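Glutamate receptor IIB (Drosophila melanogaster, PDB 4WXJ) binds the neurotransmitter glutamate in a two-lobed extracellular domain and probably gates a cation channel in the postsynaptic muscle membrane. Local coordinates at residues 19-24 with 201-206; 119-124 with 183-188. All coordinates share one frame; numbering follows the deposited sequence.

Interaction 1. Residues 19-24 with 201-206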
loop_
_atom_site.group_PDB
_atom_site.type_symbol
_atom_site.label_atom_id
_atom_site.label_comp_id
_atom_site.label_asym_id
_atom_site.label_seq_id
_atom_site.Cartn_x
_atom_site.Cartn_y
_atom_site.Cartn_z
ATOM N N LYS A 19 8.541 1.732 4.430
ATOM C CA LYS A 19 9.246 0.468 4.297
ATOM C C LYS A 19 8.261 -0.673 4.082
ATOM O O LYS A 19 7.117 -0.592 4.530
ATOM C CB LYS A 19 10.099 0.203 5.534
ATOM C CG LYS A 19 11.238 1.191 5.718
ATOM C CD LYS A 19 11.951 0.968 7.039
ATOM C CE LYS A 19 13.160 1.879 7.177
ATOM N NZ LYS A 19 13.764 1.799 8.537
ATOM N N PRO A 20 8.700 -1.749 3.409
ATOM C CA PRO A 20 10.030 -1.967 2.827
ATOM C C PRO A 20 10.145 -1.537 1.364
ATOM O O PRO A 20 11.080 -1.947 0.677
ATOM C CB PRO A 20 10.206 -3.478 2.957
ATOM C CG PRO A 20 8.827 -4.012 2.783
ATOM C CD PRO A 20 7.886 -2.977 3.361
ATOM N N TYR A 21 9.213 -0.713 0.897
ATOM C CA TYR A 21 9.144 -0.375 -0.521
ATOM C C TYR A 21 10.103 0.746 -0.898
ATOM O O TYR A 21 10.789 0.667 -1.918
ATOM C CB TYR A 21 7.712 0.016 -0.894
ATOM C CG TYR A 21 6.698 -1.027 -0.487
ATOM C CD1 TYR A 21 6.456 -2.137 -1.285
ATOM C CD2 TYR A 21 5.992 -0.908 0.702
ATOM C CE1 TYR A 21 5.536 -3.097 -0.913
ATOM C CE2 TYR A 21 5.071 -1.862 1.082
ATOM C CZ TYR A 21 4.849 -2.958 0.273
ATOM O OH TYR A 21 3.927 -3.908 0.644
ATOM N N PHE A 22 10.152 1.784 -0.072
ATOM C CA PHE A 22 10.953 2.964 -0.371
ATOM C C PHE A 22 11.272 3.723 0.909
ATOM O O PHE A 22 10.369 4.105 1.651
ATOM C CB PHE A 22 10.210 3.866 -1.359
ATOM C CG PHE A 22 11.026 5.014 -1.872
ATOM C CD1 PHE A 22 11.009 6.239 -1.225
ATOM C CD2 PHE A 22 11.799 4.875 -3.010
ATOM C CE1 PHE A 22 11.755 7.298 -1.699
ATOM C CE2 PHE A 22 12.546 5.930 -3.491
ATOM C CZ PHE A 22 12.522 7.145 -2.835
ATOM N N SER A 23 12.558 3.932 1.169
ATOM C CA SER A 23 12.978 4.650 2.366
ATOM C C SER A 23 14.377 5.234 2.207
ATOM O O SER A 23 15.118 4.871 1.293
ATOM C CB SER A 23 12.939 3.729 3.585
ATOM O OG SER A 23 13.822 2.635 3.426
ATOM N N TRP A 24 14.726 6.137 3.113
ATOM C CA TRP A 24 16.026 6.791 3.084
ATOM C C TRP A 24 17.107 5.865 3.618
ATOM O O TRP A 24 17.002 5.349 4.730
ATOM C CB TRP A 24 15.988 8.085 3.897
ATOM C CG TRP A 24 15.087 9.124 3.314
ATOM C CD1 TRP A 24 13.746 9.260 3.527
ATOM C CD2 TRP A 24 15.460 10.174 2.415
ATOM N NE1 TRP A 24 13.261 10.332 2.817
ATOM C CE2 TRP A 24 14.293 10.909 2.126
ATOM C CE3 TRP A 24 16.666 10.564 1.826
ATOM C CZ2 TRP A 24 14.298 12.012 1.275
ATOM C CZ3 TRP A 24 16.669 11.659 0.982
ATOM C CH2 TRP A 24 15.493 12.370 0.715
ATOM N N THR A 201 -2.222 -7.665 3.417
ATOM C CA THR A 201 -1.492 -8.819 3.935
ATOM C C THR A 201 0.018 -8.697 3.746
ATOM O O THR A 201 0.796 -9.192 4.563
ATOM C CB THR A 201 -1.975 -10.114 3.266
ATOM O OG1 THR A 201 -1.951 -9.956 1.842
ATOM C CG2 THR A 201 -3.391 -10.435 3.712
ATOM N N THR A 202 0.424 -8.035 2.669
ATOM C CA THR A 202 1.835 -7.775 2.416
ATOM C C THR A 202 2.452 -6.984 3.559
ATOM O O THR A 202 3.428 -7.411 4.181
ATOM C CB THR A 202 2.030 -6.995 1.106
ATOM O OG1 THR A 202 1.128 -5.881 1.074
ATOM C CG2 THR A 202 1.761 -7.892 -0.084
ATOM N N ASN A 203 1.866 -5.824 3.834
ATOM C CA ASN A 203 2.362 -4.942 4.880
ATOM C C ASN A 203 2.210 -5.572 6.256
ATOM O O ASN A 203 3.049 -5.372 7.133
ATOM C CB ASN A 203 1.627 -3.603 4.831
ATOM C CG ASN A 203 1.805 -2.892 3.506
ATOM O OD1 ASN A 203 2.867 -2.971 2.889
ATOM N ND2 ASN A 203 0.765 -2.198 3.058
ATOM N N LEU A 204 1.135 -6.332 6.439
ATOM C CA LEU A 204 0.890 -7.015 7.702
ATOM C C LEU A 204 2.000 -8.018 7.983
ATOM O O LEU A 204 2.511 -8.091 9.101
ATOM C CB LEU A 204 -0.467 -7.722 7.681
ATOM C CG LEU A 204 -0.979 -8.211 9.040
ATOM C CD1 LEU A 204 -2.498 -8.188 9.070
ATOM C CD2 LEU A 204 -0.475 -9.610 9.358
ATOM N N GLN A 205 2.365 -8.790 6.963
ATOM C CA GLN A 205 3.432 -9.777 7.091
ATOM C C GLN A 205 4.737 -9.101 7.485
ATOM O O GLN A 205 5.455 -9.581 8.361
ATOM C CB GLN A 205 3.622 -10.545 5.782
ATOM C CG GLN A 205 4.695 -11.632 5.853
ATOM C CD GLN A 205 5.060 -12.195 4.491
ATOM O OE1 GLN A 205 4.656 -11.668 3.455
ATOM N NE2 GLN A 205 5.833 -13.275 4.491
ATOM N N TYR A 206 5.037 -7.985 6.828
ATOM C CA TYR A 206 6.270 -7.254 7.086
ATOM C C TYR A 206 6.390 -6.833 8.545
ATOM O O TYR A 206 7.448 -6.985 9.154
ATOM C CB TYR A 206 6.360 -6.018 6.194
ATOM C CG TYR A 206 7.558 -5.154 6.507
ATOM C CD1 TYR A 206 8.808 -5.448 5.978
ATOM C CD2 TYR A 206 7.445 -4.049 7.341
ATOM C CE1 TYR A 206 9.908 -4.664 6.265
ATOM C CE2 TYR A 206 8.540 -3.259 7.632
ATOM C CZ TYR A 206 9.769 -3.572 7.093
ATOM O OH TYR A 206 10.861 -2.789 7.379
HETATM O O HOH W 1 4.165 -1.316 4.826
#

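Interaction 2. Residues 119-124 with 183-188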
loop_
_atom_site.group_PDB
_atom_site.type_symbol
_atom_site.label_atom_id
_atom_site.label_comp_id
_atom_site.label_asym_id
_atom_site.label_seq_id
_atom_site.Cartn_x
_atom_site.Cartn_y
_atom_site.Cartn_z
ATOM N N SER A 119 -6.278 -8.203 5.779
ATOM C CA SER A 119 -6.467 -8.953 7.011
ATOM C C SER A 119 -6.384 -8.025 8.217
ATOM O O SER A 119 -6.331 -6.801 8.070
ATOM C CB SER A 119 -5.434 -10.077 7.121
ATOM O OG SER A 119 -5.836 -11.039 8.084
ATOM N N ILE A 120 -6.377 -8.619 9.406
ATOM C CA ILE A 120 -6.470 -7.869 10.652
ATOM C C ILE A 120 -5.186 -7.985 11.470
ATOM O O ILE A 120 -4.794 -9.082 11.865
ATOM C CB ILE A 120 -7.655 -8.363 11.507
ATOM C CG1 ILE A 120 -8.959 -8.325 10.703
ATOM C CG2 ILE A 120 -7.791 -7.520 12.773
ATOM C CD1 ILE A 120 -10.076 -9.141 11.319
ATOM N N LEU A 121 -4.539 -6.850 11.723
ATOM C CA LEU A 121 -3.385 -6.805 12.616
ATOM C C LEU A 121 -3.866 -6.513 14.029
ATOM O O LEU A 121 -4.574 -5.529 14.260
ATOM C CB LEU A 121 -2.376 -5.746 12.167
ATOM C CG LEU A 121 -1.146 -5.582 13.069
ATOM C CD1 LEU A 121 -0.302 -6.844 13.070
ATOM C CD2 LEU A 121 -0.317 -4.384 12.640
ATOM N N SER A 122 -3.477 -7.368 14.970
ATOM C CA SER A 122 -3.945 -7.256 16.345
ATOM C C SER A 122 -2.831 -7.486 17.359
ATOM O O SER A 122 -1.801 -8.086 17.053
ATOM C CB SER A 122 -5.074 -8.254 16.597
ATOM O OG SER A 122 -5.508 -8.192 17.945
ATOM N N TYR A 123 -3.057 -6.991 18.571
ATOM C CA TYR A 123 -2.189 -7.283 19.699
ATOM C C TYR A 123 -2.487 -8.702 20.160
ATOM O O TYR A 123 -3.645 -9.118 20.173
ATOM C CB TYR A 123 -2.421 -6.280 20.832
ATOM C CG TYR A 123 -1.287 -6.178 21.826
ATOM C CD1 TYR A 123 -0.253 -5.271 21.637
ATOM C CD2 TYR A 123 -1.255 -6.978 22.960
ATOM C CE1 TYR A 123 0.784 -5.168 22.544
ATOM C CE2 TYR A 123 -0.222 -6.884 23.874
ATOM C CZ TYR A 123 0.794 -5.976 23.661
ATOM O OH TYR A 123 1.826 -5.878 24.567
ATOM N N LYS A 124 -1.449 -9.449 20.522
ATOM C CA LYS A 124 -1.630 -10.818 20.990
ATOM C C LYS A 124 -2.458 -10.860 22.271
ATOM O O LYS A 124 -2.438 -9.920 23.066
ATOM C CB LYS A 124 -0.273 -11.490 21.215
ATOM C CG LYS A 124 0.384 -11.984 19.939
ATOM C CD LYS A 124 1.730 -12.630 20.214
ATOM C CE LYS A 124 2.253 -13.352 18.984
ATOM N NZ LYS A 124 3.716 -13.619 19.067
ATOM N N GLU A 183 1.718 4.428 11.571
ATOM C CA GLU A 183 0.857 4.903 12.650
ATOM C C GLU A 183 -0.134 3.820 13.064
ATOM O O GLU A 183 -0.461 3.682 14.241
ATOM C CB GLU A 183 0.103 6.169 12.231
ATOM C CG GLU A 183 -0.722 6.795 13.353
ATOM C CD GLU A 183 -1.657 7.889 12.866
ATOM O OE1 GLU A 183 -1.407 8.455 11.781
ATOM O OE2 GLU A 183 -2.650 8.179 13.569
ATOM N N GLY A 184 -0.616 3.057 12.087
ATOM C CA GLY A 184 -1.537 1.970 12.361
ATOM C C GLY A 184 -0.912 0.924 13.267
ATOM O O GLY A 184 -1.490 0.546 14.284
ATOM N N VAL A 185 0.274 0.459 12.890
ATOM C CA VAL A 185 1.008 -0.524 13.681
ATOM C C VAL A 185 1.376 0.033 15.056
ATOM O O VAL A 185 1.259 -0.665 16.066
ATOM C CB VAL A 185 2.289 -0.978 12.950
ATOM C CG1 VAL A 185 3.123 -1.913 13.828
ATOM C CG2 VAL A 185 1.933 -1.666 11.643
ATOM N N ASP A 186 1.830 1.284 15.090
ATOM C CA ASP A 186 2.163 1.937 16.352
ATOM C C ASP A 186 0.949 1.992 17.273
ATOM O O ASP A 186 1.072 1.837 18.485
ATOM C CB ASP A 186 2.691 3.357 16.115
ATOM C CG ASP A 186 4.026 3.378 15.391
ATOM O OD1 ASP A 186 4.654 2.306 15.244
ATOM O OD2 ASP A 186 4.449 4.476 14.972
ATOM N N ARG A 187 -0.226 2.211 16.692
ATOM C CA ARG A 187 -1.444 2.338 17.482
ATOM C C ARG A 187 -1.883 0.996 18.070
ATOM O O ARG A 187 -2.398 0.947 19.184
ATOM C CB ARG A 187 -2.568 2.933 16.634
ATOM C CG ARG A 187 -3.818 3.258 17.429
ATOM C CD ARG A 187 -4.804 4.082 16.620
ATOM N NE ARG A 187 -6.060 4.275 17.336
ATOM C CZ ARG A 187 -7.104 4.943 16.857
ATOM N NH1 ARG A 187 -7.051 5.493 15.649
ATOM N NH2 ARG A 187 -8.206 5.060 17.586
ATOM N N VAL A 188 -1.687 -0.089 17.326
ATOM C CA VAL A 188 -2.021 -1.417 17.831
ATOM C C VAL A 188 -1.108 -1.777 19.002
ATOM O O VAL A 188 -1.556 -2.330 20.007
ATOM C CB VAL A 188 -1.897 -2.497 16.734
ATOM C CG1 VAL A 188 -2.104 -3.895 17.320
ATOM C CG2 VAL A 188 -2.904 -2.245 15.627
#

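Interaction 1. Residues 19-24 with 201-206
Tyr-206 holds CG anti to its backbone N (chi1 175°), and this sends its ring from helix 201-208 to Pro-20. Tyr-21 and Asn-203 both place CG anti to the carbonyl carbon, and their side chains cross at about a right angle with the ends meeting. The contact bridges the two lobes of the ligand-binding domain, which has the clamshell fold of the periplasmic-binding-protein type. Residues 19-24 belong to the first lobe and residues 201-206 to the second.

Pro-20 follows a cis peptide bond and lies over one face of the Tyr-206 ring. Its CD is 3.8 Å from the ring centroid, 14° off the normal, a CH-pi contact. Pro-20 CG touches CD1 of Tyr-206 at 3.5 Å. At the far end of the ring, OH of Tyr-206 rests 3.6 Å from CB of Lys-19. Phe-261 of helix 252-261 touches both Pro-20 and Tyr-206. An alanine in place of Tyr-206 would remove the ring and would probably loosen the apolar contact between the lobes at Pro-20.

The polar half is buried. Tyr-21 OH donates to Asn-203 OD1 at 2.7 Å, with ring and amide planes nearly perpendicular. The amide nitrogen of Asn-203 bonds Asp-96, a glutamate-binding residue, and the Asn-203 side chain comes within about 4 Å of the bound glutamate. Thr-202 has its main partner in Tyr-226. A water donates to Lys-19 O at 3.1 Å and, weakly, to Asn-203 OD1. The carbonyl oxygen OD1 receives the tyrosine proton from above its own plane, at a C=O...donor angle of 142°.

Interaction 2. Residues 119-124 with 183-188
Val-188 is the side chain most deeply engaged, and it meets backbone more than side chains. Its CG1 is anti to the backbone N (chi1 174°) and reaches the peptide link between Ser-122 and Tyr-123. Val-188 CG1 lies 3.5 Å from Tyr-123 N. The same Val-188 CG1 lies 3.7 Å from Ser-122 C. Val-188 CG2, the other branch, rests 3.9 Å from Leu-121 O. One turn earlier, Val-185 offers only CG2, which touches CD2 of Leu-121 at 3.7 Å. The two side chains cross obliquely. Leu-121 has CG anti to its backbone N (chi1 178°), and its CB points toward the helix. Tyr-123 lies beside the helix, with CD1 3.6 Å from Val-188 O.

This is a helix laid on the sheet of the second lobe. Helix 181-191 is the last of three helices in the connection between strands 141-143 and 195-200. Those strands are parallel neighbours, so the connection is a beta-alpha-beta crossover. The short segments of strand 119-123 and helix 183-188 run at 36° to each other, with axes 8.6 Å apart.

Strand 108-123 is an inner strand. Leu-121 pairs through its backbone with Phe-197 on one neighbour, and Ser-122 with Thr-215 on the other. Val-188 also touches Tyr-195, Phe-197 and Leu-214, so it sits over three strands. The CB of Ser-122 points away from the helix. Ser-122 OG has its main partner in the hydroxyl of Thr-126, a residue of the engineered Gly-Thr linker. Ser-122 OG also donates to Tyr-123 O at 3.0 Å, from above the carbonyl plane.

The chain starts in the first lobe, which supplies residues 19-24. It crosses into the second lobe and forms strand 108-123, which supplies residues 119-124. An engineered Gly-Thr linker follows in place of the channel segment. Interaction 2 closes first, when helix 181-191 packs on that strand, 59 residues later in this construct. Strand 195-200 follows, and helix 201-208 then closes interaction 1 across 177 residues of the construct. The smaller loop lies wholly within the larger one. Interaction 2 works inside the second lobe; interaction 1 joins it to the first. They touch through helix 201-208: CD1 of Leu-204 lies 3.6 Å from the backbone N of Leu-121, and Thr-201 packs on Ser-119.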